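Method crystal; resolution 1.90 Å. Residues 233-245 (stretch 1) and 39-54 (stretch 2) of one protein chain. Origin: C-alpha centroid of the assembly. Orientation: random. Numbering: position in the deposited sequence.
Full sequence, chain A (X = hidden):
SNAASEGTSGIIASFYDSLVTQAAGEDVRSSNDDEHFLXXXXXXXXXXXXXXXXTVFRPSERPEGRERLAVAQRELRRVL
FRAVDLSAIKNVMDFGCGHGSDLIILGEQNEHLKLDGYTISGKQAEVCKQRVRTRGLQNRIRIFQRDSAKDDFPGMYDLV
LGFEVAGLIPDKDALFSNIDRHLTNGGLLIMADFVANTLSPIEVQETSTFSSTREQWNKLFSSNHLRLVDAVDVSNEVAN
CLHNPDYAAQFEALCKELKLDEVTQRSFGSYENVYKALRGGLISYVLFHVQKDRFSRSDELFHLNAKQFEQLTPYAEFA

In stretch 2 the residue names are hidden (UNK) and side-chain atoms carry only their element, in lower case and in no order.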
ATOM      1  N   ASP A 233       5.640  10.693  -5.153  1.00 45.60           N
ATOM      2  CA  ASP A 233       4.281  11.178  -4.974  1.00 45.65           C
ATOM      3  C   ASP A 233       3.499  10.843  -6.242  1.00 48.07           C
ATOM      4  O   ASP A 233       3.736  11.433  -7.303  1.00 47.06           O
ATOM      5  CB  ASP A 233       4.307  12.679  -4.704  1.00 44.37           C
ATOM      6  CG  ASP A 233       2.939  13.254  -4.419  1.00 50.15           C
ATOM      7  OD1 ASP A 233       1.927  12.536  -4.505  1.00 48.16           O
ATOM      8  OD2 ASP A 233       2.880  14.456  -4.115  1.00 54.45           O
ATOM      9  N   VAL A 234       2.579   9.889  -6.139  1.00 48.18           N
ATOM     10  CA  VAL A 234       1.744   9.509  -7.271  1.00 47.21           C
ATOM     11  C   VAL A 234       0.308  10.014  -7.100  1.00 50.17           C
ATOM     12  O   VAL A 234      -0.615   9.476  -7.717  1.00 50.96           O
ATOM     13  CB  VAL A 234       1.781   7.990  -7.510  1.00 41.47           C
ATOM     14  CG1 VAL A 234       3.200   7.524  -7.862  1.00 43.96           C
ATOM     15  CG2 VAL A 234       1.285   7.239  -6.278  1.00 43.33           C
ATOM     16  N   SER A 235       0.114  11.047  -6.270  1.00 49.88           N
ATOM     17  CA  SER A 235      -1.221  11.614  -6.049  1.00 55.48           C
ATOM     18  C   SER A 235      -1.920  11.944  -7.361  1.00 57.80           C
ATOM     19  O   SER A 235      -3.119  11.656  -7.534  1.00 59.92           O
ATOM     20  CB  SER A 235      -1.125  12.881  -5.191  1.00 56.86           C
ATOM     21  OG  SER A 235      -0.548  12.610  -3.925  1.00 49.90           O
ATOM     22  N   ASN A 236      -1.189  12.562  -8.294  1.00 52.88           N
ATOM     23  CA  ASN A 236      -1.801  13.019  -9.541  1.00 56.98           C
ATOM     24  C   ASN A 236      -2.267  11.844 -10.391  1.00 61.16           C
ATOM     25  O   ASN A 236      -3.314  11.917 -11.049  1.00 59.69           O
ATOM     26  CB  ASN A 236      -0.810  13.881 -10.325  1.00 59.79           C
ATOM     27  CG  ASN A 236      -1.292  14.181 -11.739  1.00 63.20           C
ATOM     28  OD1 ASN A 236      -2.137  15.043 -11.941  1.00 66.40           O
ATOM     29  ND2 ASN A 236      -0.756  13.458 -12.721  1.00 66.84           N
ATOM     30  N   GLU A 237      -1.501  10.750 -10.380  1.00 55.74           N
ATOM     31  CA  GLU A 237      -1.797   9.614 -11.237  1.00 56.17           C
ATOM     32  C   GLU A 237      -2.842   8.700 -10.621  1.00 52.71           C
ATOM     33  O   GLU A 237      -3.605   8.053 -11.349  1.00 56.60           O
ATOM     34  CB  GLU A 237      -0.516   8.829 -11.525  1.00 48.19           C
ATOM     35  CG  GLU A 237       0.477   9.606 -12.402  1.00 60.81           C
ATOM     36  CD  GLU A 237       1.156  10.755 -11.670  1.00 56.32           C
ATOM     37  OE1 GLU A 237       1.337  10.652 -10.438  1.00 56.25           O
ATOM     38  OE2 GLU A 237       1.509  11.760 -12.328  1.00 57.88           O
ATOM     39  N   VAL A 238      -2.861   8.606  -9.294  1.00 50.29           N
ATOM     40  CA  VAL A 238      -3.944   7.902  -8.620  1.00 50.44           C
ATOM     41  C   VAL A 238      -5.260   8.643  -8.839  1.00 53.73           C
ATOM     42  O   VAL A 238      -6.294   8.035  -9.156  1.00 52.74           O
ATOM     43  CB  VAL A 238      -3.593   7.741  -7.129  1.00 53.42           C
ATOM     44  CG1 VAL A 238      -4.832   7.507  -6.305  1.00 64.37           C
ATOM     45  CG2 VAL A 238      -2.621   6.580  -6.959  1.00 51.02           C
ATOM     46  N   ALA A 239      -5.228   9.973  -8.726  1.00 52.96           N
ATOM     47  CA  ALA A 239      -6.426  10.771  -8.995  1.00 56.03           C
ATOM     48  C   ALA A 239      -6.855  10.641 -10.455  1.00 60.29           C
ATOM     49  O   ALA A 239      -8.052  10.643 -10.760  1.00 60.30           O
ATOM     50  CB  ALA A 239      -6.176  12.237  -8.629  1.00 57.50           C
ATOM     51  N   ASN A 240      -5.888  10.530 -11.374  1.00 66.46           N
ATOM     52  CA  ASN A 240      -6.232  10.264 -12.771  1.00 69.89           C
ATOM     53  C   ASN A 240      -6.988   8.949 -12.914  1.00 69.43           C
ATOM     54  O   ASN A 240      -7.850   8.813 -13.791  1.00 65.42           O
ATOM     55  CB  ASN A 240      -4.975  10.218 -13.641  1.00 70.26           C
ATOM     56  CG  ASN A 240      -4.374  11.582 -13.892  1.00 68.06           C
ATOM     57  OD1 ASN A 240      -5.008  12.621 -13.672  1.00 64.57           O
ATOM     58  ND2 ASN A 240      -3.137  11.585 -14.379  1.00 64.73           N
ATOM     59  N   CYS A 241      -6.655   7.955 -12.084  1.00 60.70           N
ATOM     60  CA  CYS A 241      -7.349   6.674 -12.167  1.00 63.14           C
ATOM     61  C   CYS A 241      -8.808   6.816 -11.747  1.00 63.52           C
ATOM     62  O   CYS A 241      -9.698   6.197 -12.344  1.00 67.44           O
ATOM     63  CB  CYS A 241      -6.630   5.627 -11.305  1.00 64.28           C
ATOM     64  SG  CYS A 241      -7.406   3.988 -11.317  1.00 65.11           S
ATOM     65  N   LEU A 242      -9.071   7.645 -10.736  1.00 64.34           N
ATOM     66  CA  LEU A 242     -10.412   7.839 -10.199  1.00 68.50           C
ATOM     67  C   LEU A 242     -11.213   8.883 -10.964  1.00 68.41           C
ATOM     68  O   LEU A 242     -12.397   9.065 -10.666  1.00 72.55           O
ATOM     69  CB  LEU A 242     -10.328   8.242  -8.723  1.00 68.73           C
ATOM     70  CG  LEU A 242      -9.583   7.235  -7.851  1.00 69.19           C
ATOM     71  CD1 LEU A 242      -9.518   7.708  -6.411  1.00 73.19           C
ATOM     72  CD2 LEU A 242     -10.281   5.890  -7.949  1.00 61.76           C
ATOM     73  N   HIS A 243     -10.604   9.552 -11.940  1.00 63.96           N
ATOM     74  CA  HIS A 243     -11.286  10.610 -12.680  1.00 71.13           C
ATOM     75  C   HIS A 243     -12.509  10.067 -13.418  1.00 74.12           C
ATOM     76  O   HIS A 243     -12.414   9.103 -14.183  1.00 73.52           O
ATOM     77  CB  HIS A 243     -10.310  11.258 -13.664  1.00 75.09           C
ATOM     78  CG  HIS A 243     -10.827  12.512 -14.287  1.00 84.72           C
ATOM     79  ND1 HIS A 243     -10.874  13.713 -13.611  1.00 87.50           N
ATOM     80  CD2 HIS A 243     -11.329  12.753 -15.521  1.00 87.54           C
ATOM     81  CE1 HIS A 243     -11.385  14.640 -14.403  1.00 89.09           C
ATOM     82  NE2 HIS A 243     -11.668  14.084 -15.567  1.00 90.76           N
ATOM     83  N   ASN A 244     -13.660  10.706 -13.189  1.00 72.60           N
ATOM     84  CA  ASN A 244     -14.940  10.251 -13.734  1.00 75.30           C
ATOM     85  C   ASN A 244     -15.859  11.463 -13.801  1.00 79.08           C
ATOM     86  O   ASN A 244     -16.497  11.823 -12.799  1.00 80.45           O
ATOM     87  CB  ASN A 244     -15.554   9.141 -12.883  1.00 74.82           C
ATOM     88  CG  ASN A 244     -16.723   8.427 -13.575  1.00 84.39           C
ATOM     89  OD1 ASN A 244     -17.548   9.045 -14.257  1.00 85.82           O
ATOM     90  ND2 ASN A 244     -16.792   7.113 -13.389  1.00 76.20           N
ATOM     91  N   PRO A 245     -15.945  12.133 -14.957  1.00 88.96           N
ATOM     92  CA  PRO A 245     -16.825  13.310 -15.065  1.00 85.13           C
ATOM     93  C   PRO A 245     -18.309  12.988 -14.938  1.00 97.63           C
ATOM     94  O   PRO A 245     -19.100  13.918 -14.739  1.00 99.44           O
ATOM     95  CB  PRO A 245     -16.510  13.869 -16.462  1.00 86.51           C
ATOM     96  CG  PRO A 245     -15.249  13.219 -16.886  1.00 87.07           C
ATOM     97  CD  PRO A 245     -15.192  11.892 -16.198  1.00 87.91           C
ATOM     98  N   UNK A  39      -5.079  -2.491  -4.186  1.00100.95           N
ATOM     99  CA  UNK A  39      -4.771  -1.094  -4.439  1.00 99.85           C
ATOM    100  C   UNK A  39      -5.193  -0.787  -5.867  1.00115.72           C
ATOM    101  O   UNK A  39      -5.404  -1.696  -6.676  1.00119.71           O
ATOM    102  o   UNK A  39      -2.611  -1.188  -5.491  1.00 72.82           O
ATOM    103  c   UNK A  39      -3.279  -0.790  -4.288  1.00 89.25           C
ATOM    104  c   UNK A  39      -2.681  -1.529  -3.093  1.00 76.31           C
ATOM    105  N   UNK A  40      -5.287   0.497  -6.191  1.00122.41           N
ATOM    106  CA  UNK A  40      -5.760   0.881  -7.512  1.00121.80           C
ATOM    107  C   UNK A  40      -4.922   2.049  -8.015  1.00105.17           C
ATOM    108  O   UNK A  40      -4.766   3.050  -7.308  1.00112.82           O
ATOM    109  c   UNK A  40      -8.253  -1.187  -7.708  1.00160.99           C
ATOM    110  c   UNK A  40      -9.166  -0.198  -3.344  1.00164.26           C
ATOM    111  c   UNK A  40      -9.723  -1.481  -3.413  1.00168.53           C
ATOM    112  n   UNK A  40      -8.910  -2.125  -6.949  1.00167.57           N
ATOM    113  c   UNK A  40      -8.560   0.384  -4.451  1.00163.05           C
ATOM    114  c   UNK A  40      -7.258   1.177  -7.442  1.00139.66           C
ATOM    115  c   UNK A  40      -8.000  -0.068  -6.970  1.00155.17           C
ATOM    116  c   UNK A  40      -8.513  -0.341  -5.649  1.00163.36           C
ATOM    117  c   UNK A  40      -9.692  -2.212  -4.569  1.00170.43           C
ATOM    118  c   UNK A  40      -9.083  -1.633  -5.683  1.00168.10           C
ATOM    119  N   UNK A  41      -4.415   1.924  -9.252  1.00 86.43           N
ATOM    120  CA  UNK A  41      -3.096   2.432  -9.594  1.00 67.75           C
ATOM    121  C   UNK A  41      -2.831   3.673 -10.430  1.00 64.82           C
ATOM    122  O   UNK A  41      -3.604   4.632 -10.443  1.00 62.84           O
ATOM    123  N   UNK A  42      -1.692   3.650 -11.123  1.00 61.98           N
ATOM    124  CA  UNK A  42      -1.062   4.836 -11.692  1.00 60.88           C
ATOM    125  C   UNK A  42      -1.538   5.022 -13.130  1.00 61.76           C
ATOM    126  O   UNK A  42      -1.157   4.266 -14.031  1.00 62.60           O
ATOM    127  c   UNK A  42       1.151   5.807 -12.447  1.00 60.22           C
ATOM    128  c   UNK A  42       0.471   4.735 -11.611  1.00 66.18           C
ATOM    129  c   UNK A  42       0.927   4.820 -10.161  1.00 59.51           C
ATOM    130  N   UNK A  43      -2.387   6.021 -13.346  1.00 62.07           N
ATOM    131  CA  UNK A  43      -2.740   6.490 -14.682  1.00 63.19           C
ATOM    132  C   UNK A  43      -1.844   7.684 -14.993  1.00 63.18           C
ATOM    133  O   UNK A  43      -1.974   8.740 -14.367  1.00 63.13           O
ATOM    134  c   UNK A  43      -6.165   5.884 -16.006  1.00 71.74           C
ATOM    135  c   UNK A  43      -6.922   3.648 -15.596  1.00 70.42           C
ATOM    136  c   UNK A  43      -5.062   4.544 -14.387  1.00 66.88           C
ATOM    137  c   UNK A  43      -7.044   4.838 -16.267  1.00 69.22           C
ATOM    138  c   UNK A  43      -5.158   5.742 -15.065  1.00 65.59           C
ATOM    139  c   UNK A  43      -5.934   3.499 -14.654  1.00 67.41           C
ATOM    140  c   UNK A  43      -4.215   6.888 -14.769  1.00 64.40           C
ATOM    141  N   UNK A  44      -0.930   7.517 -15.956  1.00 65.02           N
ATOM    142  CA  UNK A  44      -0.035   8.617 -16.304  1.00 67.15           C
ATOM    143  C   UNK A  44      -0.828   9.816 -16.814  1.00 73.76           C
ATOM    144  O   UNK A  44      -0.462  10.971 -16.555  1.00 71.59           O
ATOM    145  c   UNK A  44       0.998   8.164 -17.342  1.00 66.70           C
ATOM    146  o   UNK A  44       0.090   5.515 -17.601  1.00 70.37           O
ATOM    147  n   UNK A  44       2.153   4.627 -17.443  1.00 74.10           N
ATOM    148  c   UNK A  44       1.291   5.638 -17.347  1.00 74.16           C
ATOM    149  c   UNK A  44       1.867   6.979 -16.914  1.00 74.53           C
ATOM    150  N   UNK A  45      -1.923   9.558 -17.528  1.00 71.04           N
ATOM    151  CA  UNK A  45      -2.844  10.595 -17.972  1.00 75.15           C
ATOM    152  C   UNK A  45      -4.275  10.101 -17.796  1.00 76.99           C
ATOM    153  O   UNK A  45      -4.532   8.896 -17.706  1.00 81.34           O
ATOM    154  o   UNK A  45      -0.036  13.481 -18.725  1.00 97.90           O
ATOM    155  c   UNK A  45      -2.609  10.992 -19.442  1.00 81.04           C
ATOM    156  o   UNK A  45      -2.232  13.648 -18.695  1.00108.04           O
ATOM    157  c   UNK A  45      -1.291  11.706 -19.714  1.00 88.93           C
ATOM    158  c   UNK A  45      -1.179  13.042 -18.995  1.00 99.55           C
ATOM    159  N   UNK A  46      -5.208  11.053 -17.727  1.00 77.90           N
ATOM    160  CA  UNK A  46      -6.622  10.713 -17.815  1.00 76.09           C
ATOM    161  C   UNK A  46      -6.878  10.033 -19.152  1.00 76.01           C
ATOM    162  O   UNK A  46      -6.444  10.514 -20.205  1.00 74.95           O
ATOM    163  c   UNK A  46      -8.938  11.711 -18.105  1.00 77.00           C
ATOM    164  c   UNK A  46      -7.487  11.975 -17.653  1.00 82.66           C
ATOM    165  c   UNK A  46      -7.904  13.928 -16.067  1.00 77.40           C
ATOM    166  c   UNK A  46      -7.410  12.500 -16.214  1.00 77.92           C
ATOM    167  N   UNK A  47      -7.559   8.896 -19.120  1.00 83.34           N
ATOM    168  CA  UNK A  47      -7.950   8.240 -20.361  1.00 94.79           C
ATOM    169  C   UNK A  47      -9.463   8.404 -20.509  1.00 88.10           C
ATOM    170  O   UNK A  47     -10.235   7.856 -19.706  1.00 79.54           O
ATOM    171  c   UNK A  47      -7.936   6.050 -19.171  1.00103.79           C
ATOM    172  c   UNK A  47      -5.987   6.679 -20.523  1.00105.24           C
ATOM    173  c   UNK A  47      -7.511   6.768 -20.401  1.00103.73           C
ATOM    174  N   UNK A  48      -9.928   9.182 -21.486  1.00 84.06           N
ATOM    175  CA  UNK A  48     -11.358   9.497 -21.562  1.00 84.28           C
ATOM    176  C   UNK A  48     -12.194   8.235 -21.677  1.00 82.69           C
ATOM    177  O   UNK A  48     -11.819   7.278 -22.359  1.00 82.28           O
ATOM    178  c   UNK A  48     -10.098  10.954 -22.976  1.00 85.17           C
ATOM    179  c   UNK A  48     -11.462  10.364 -22.822  1.00 85.14           C
ATOM    180  c   UNK A  48      -9.152   9.885 -22.521  1.00 85.20           C
ATOM    181  N   UNK A  49     -13.315   8.224 -20.961  1.00 84.15           N
ATOM    182  CA  UNK A  49     -14.211   7.095 -20.977  1.00 85.56           C
ATOM    183  C   UNK A  49     -13.859   5.958 -20.043  1.00 86.61           C
ATOM    184  O   UNK A  49     -14.695   5.069 -19.845  1.00 85.69           O
ATOM    185  N   UNK A  50     -12.656   5.922 -19.471  1.00 88.82           N
ATOM    186  CA  UNK A  50     -12.387   4.893 -18.475  1.00 79.54           C
ATOM    187  C   UNK A  50     -13.132   5.216 -17.192  1.00 80.54           C
ATOM    188  O   UNK A  50     -13.163   6.362 -16.737  1.00 80.31           O
ATOM    189  c   UNK A  50     -10.569   2.496 -17.109  1.00 86.37           C
ATOM    190  c   UNK A  50     -10.616   3.872 -16.980  1.00 84.65           C
ATOM    191  c   UNK A  50     -10.133   2.253 -14.765  1.00 83.57           C
ATOM    192  c   UNK A  50     -10.187   3.621 -14.620  1.00 82.72           C
ATOM    193  c   UNK A  50     -10.321   1.688 -16.008  1.00 89.25           C
ATOM    194  c   UNK A  50     -10.901   4.751 -18.176  1.00 84.41           C
ATOM    195  c   UNK A  50     -10.431   4.423 -15.720  1.00 81.12           C
ATOM    196  N   UNK A  51     -13.732   4.189 -16.605  1.00 82.31           N
ATOM    197  CA  UNK A  51     -14.522   4.325 -15.389  1.00 84.27           C
ATOM    198  C   UNK A  51     -14.001   3.297 -14.395  1.00 83.72           C
ATOM    199  O   UNK A  51     -14.277   2.100 -14.527  1.00 85.73           O
ATOM    200  o   UNK A  51     -16.701   3.974 -14.453  1.00 91.30           O
ATOM    201  c   UNK A  51     -16.004   4.124 -15.669  1.00 88.69           C
ATOM    202  N   UNK A  52     -13.225   3.768 -13.421  1.00 78.35           N
ATOM    203  CA  UNK A  52     -12.779   2.891 -12.347  1.00 71.63           C
ATOM    204  C   UNK A  52     -13.969   2.263 -11.627  1.00 79.94           C
ATOM    205  O   UNK A  52     -13.937   1.081 -11.261  1.00 79.11           O
ATOM    206  c   UNK A  52     -11.901   3.680 -11.378  1.00 72.37           C
ATOM    207  c   UNK A  52     -12.524   2.212  -6.267  1.00 81.69           C
ATOM    208  c   UNK A  52     -11.437   1.611  -6.844  1.00 71.64           C
ATOM    209  c   UNK A  52     -11.401   2.875 -10.244  1.00 72.67           C
ATOM    210  c   UNK A  52     -11.964   2.807  -8.930  1.00 75.30           C
ATOM    211  n   UNK A  52     -10.165   1.470  -9.005  1.00 72.38           N
ATOM    212  c   UNK A  52     -11.167   1.916  -8.181  1.00 71.49           C
ATOM    213  c   UNK A  52     -13.341   3.099  -6.988  1.00 89.37           C
ATOM    214  c   UNK A  52     -10.313   2.051 -10.242  1.00 74.82           C
ATOM    215  c   UNK A  52     -13.071   3.403  -8.316  1.00 86.44           C
ATOM    216  N   UNK A  53     -15.046   3.029 -11.451  1.00 76.97           N
ATOM    217  CA  UNK A  53     -16.185   2.524 -10.695  1.00 83.35           C
ATOM    218  C   UNK A  53     -16.870   1.387 -11.453  1.00 89.64           C
ATOM    219  O   UNK A  53     -17.228   0.365 -10.862  1.00 91.56           O
ATOM    220  c   UNK A  53     -17.370   3.212  -7.875  1.00 98.76           C
ATOM    221  c   UNK A  53     -17.150   3.678 -10.344  1.00 91.83           C
ATOM    222  c   UNK A  53     -18.088   3.278  -9.204  1.00 98.52           C
ATOM    223  c   UNK A  53     -17.942   4.176 -11.550  1.00 93.81           C
ATOM    224  N   UNK A  54     -17.018   1.519 -12.776  1.00 95.29           N
ATOM    225  CA  UNK A  54     -17.662   0.454 -13.541  1.00 98.23           C
ATOM    226  C   UNK A  54     -16.757  -0.768 -13.641  1.00 94.24           C
ATOM    227  O   UNK A  54     -17.231  -1.909 -13.561  1.00 96.51           O
ATOM    228  n   UNK A  54     -22.664   4.193 -17.215  1.00117.72           N
ATOM    229  c   UNK A  54     -19.135   2.021 -14.943  1.00 99.08           C
ATOM    230  n   UNK A  54     -20.878   3.044 -16.341  1.00109.90           N
ATOM    231  c   UNK A  54     -18.056   0.953 -14.939  1.00 95.88           C
ATOM    232  c   UNK A  54     -21.437   3.712 -17.348  1.00112.18           C
ATOM    233  n   UNK A  54     -20.776   3.916 -18.478  1.00111.57           N
ATOM    234  c   UNK A  54     -19.533   2.463 -16.351  1.00103.10           C
TER
HETATM  235  O   HOH W   1       1.717  11.486 -15.124  1.00 63.09           O
HETATM  236  O   HOH W   2      -1.704  13.641 -15.924  1.00 63.64           O
HETATM  237  O   HOH W   3      -8.954   8.304 -16.243  1.00 59.36           O
HETATM  238  O   HOH W   4     -12.576   6.422 -13.106  1.00 57.25           O
HETATM  239  O   HOH W   5     -14.564   6.057 -11.537  1.00 67.92           O

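Position 39 has one branch carbon bearing one oxygen and one carbon; it lies beyond reach of stretch 1 and is Thr39. Position 40 carries one carbon and fused five- and six-membered rings of eight carbons and one nitrogen; the ring end leads away, and the backbone O lies 4.1 Å from Val238 CG2, which identifies Trp40. Position 41 has no side-chain atoms, and its O packs 3.3 Å from Cys241 CB, hence Gly41.

Position 42 shows three carbons forked at the first, one of them 3.6 Å from Glu237 CB: Val42. Position 43 has one carbon and a six-carbon ring without oxygen, with Cys241 CA over one face, 4.0 Å from the centroid and 20° off the normal: Phe43. Position 44 has three carbons, the third carrying one oxygen and one nitrogen, and its CA is 4.1 Å from Glu237 CG; this is Gln44. Position 45 has the same carbon count but ends in two oxygens, and its CA lies 3.7 Å from Asn240 ND2, giving Glu45.

Position 46 has four carbons forked at the first with one two-carbon arm, whose end carbon stands over the His243 ring, 3.6 Å from the centroid and 7° off the normal: Ile46. Position 47 has three carbons forked at the first, Val47, and position 48 closes three carbons onto its own N, Pro48; neither touches stretch 1. Position 49 is bare, and at phi 84° and psi -13° a CB would jam against the preceding carbonyl O, as expected for Gly49.

Position 50 has one carbon plus a six-carbon ring, whose edge meets Cys241 O with a ring carbon 3.5 Å away: Phe50. Its N donates to Val47 O (3.1 Å), closing a type II turn. Position 51 has one carbon and one oxygen, the oxygen 3.3 Å from Asn244 ND2: Ser51. Its OG accepts from the backbone N of position 54 at 3.0 Å, a capping bond. Position 52 again has fused rings with one nitrogen, with Leu242 CD2 over one face, 3.6 Å from the nearest ring carbon: Trp52. Position 53 repeats the four-carbon fork, one carbon 3.7 Å from Asn244 ND2: Ile53. Position 54, three carbons, a nitrogen and a carbon bearing two nitrogens, without contact, is Arg54.

Two direct hydrogen bonds fix the register: Phe43 N to Glu237 O (3.1 Å, 159°) and Asn240 ND2 to Phe43 O (3.1 Å, 163°). Beside them, Cys241 packs against three aromatic rings, its SG 3.7 Å from Trp52 CD1. Water 4 extends the polar link, its O accepting from Trp52 N (2.8 Å) and donating to Cys241 O (3.0 Å). Together the stretches bury 828 Å².

Stretch 2, residues 39-54: TWGVFQEIVPGFSWIR
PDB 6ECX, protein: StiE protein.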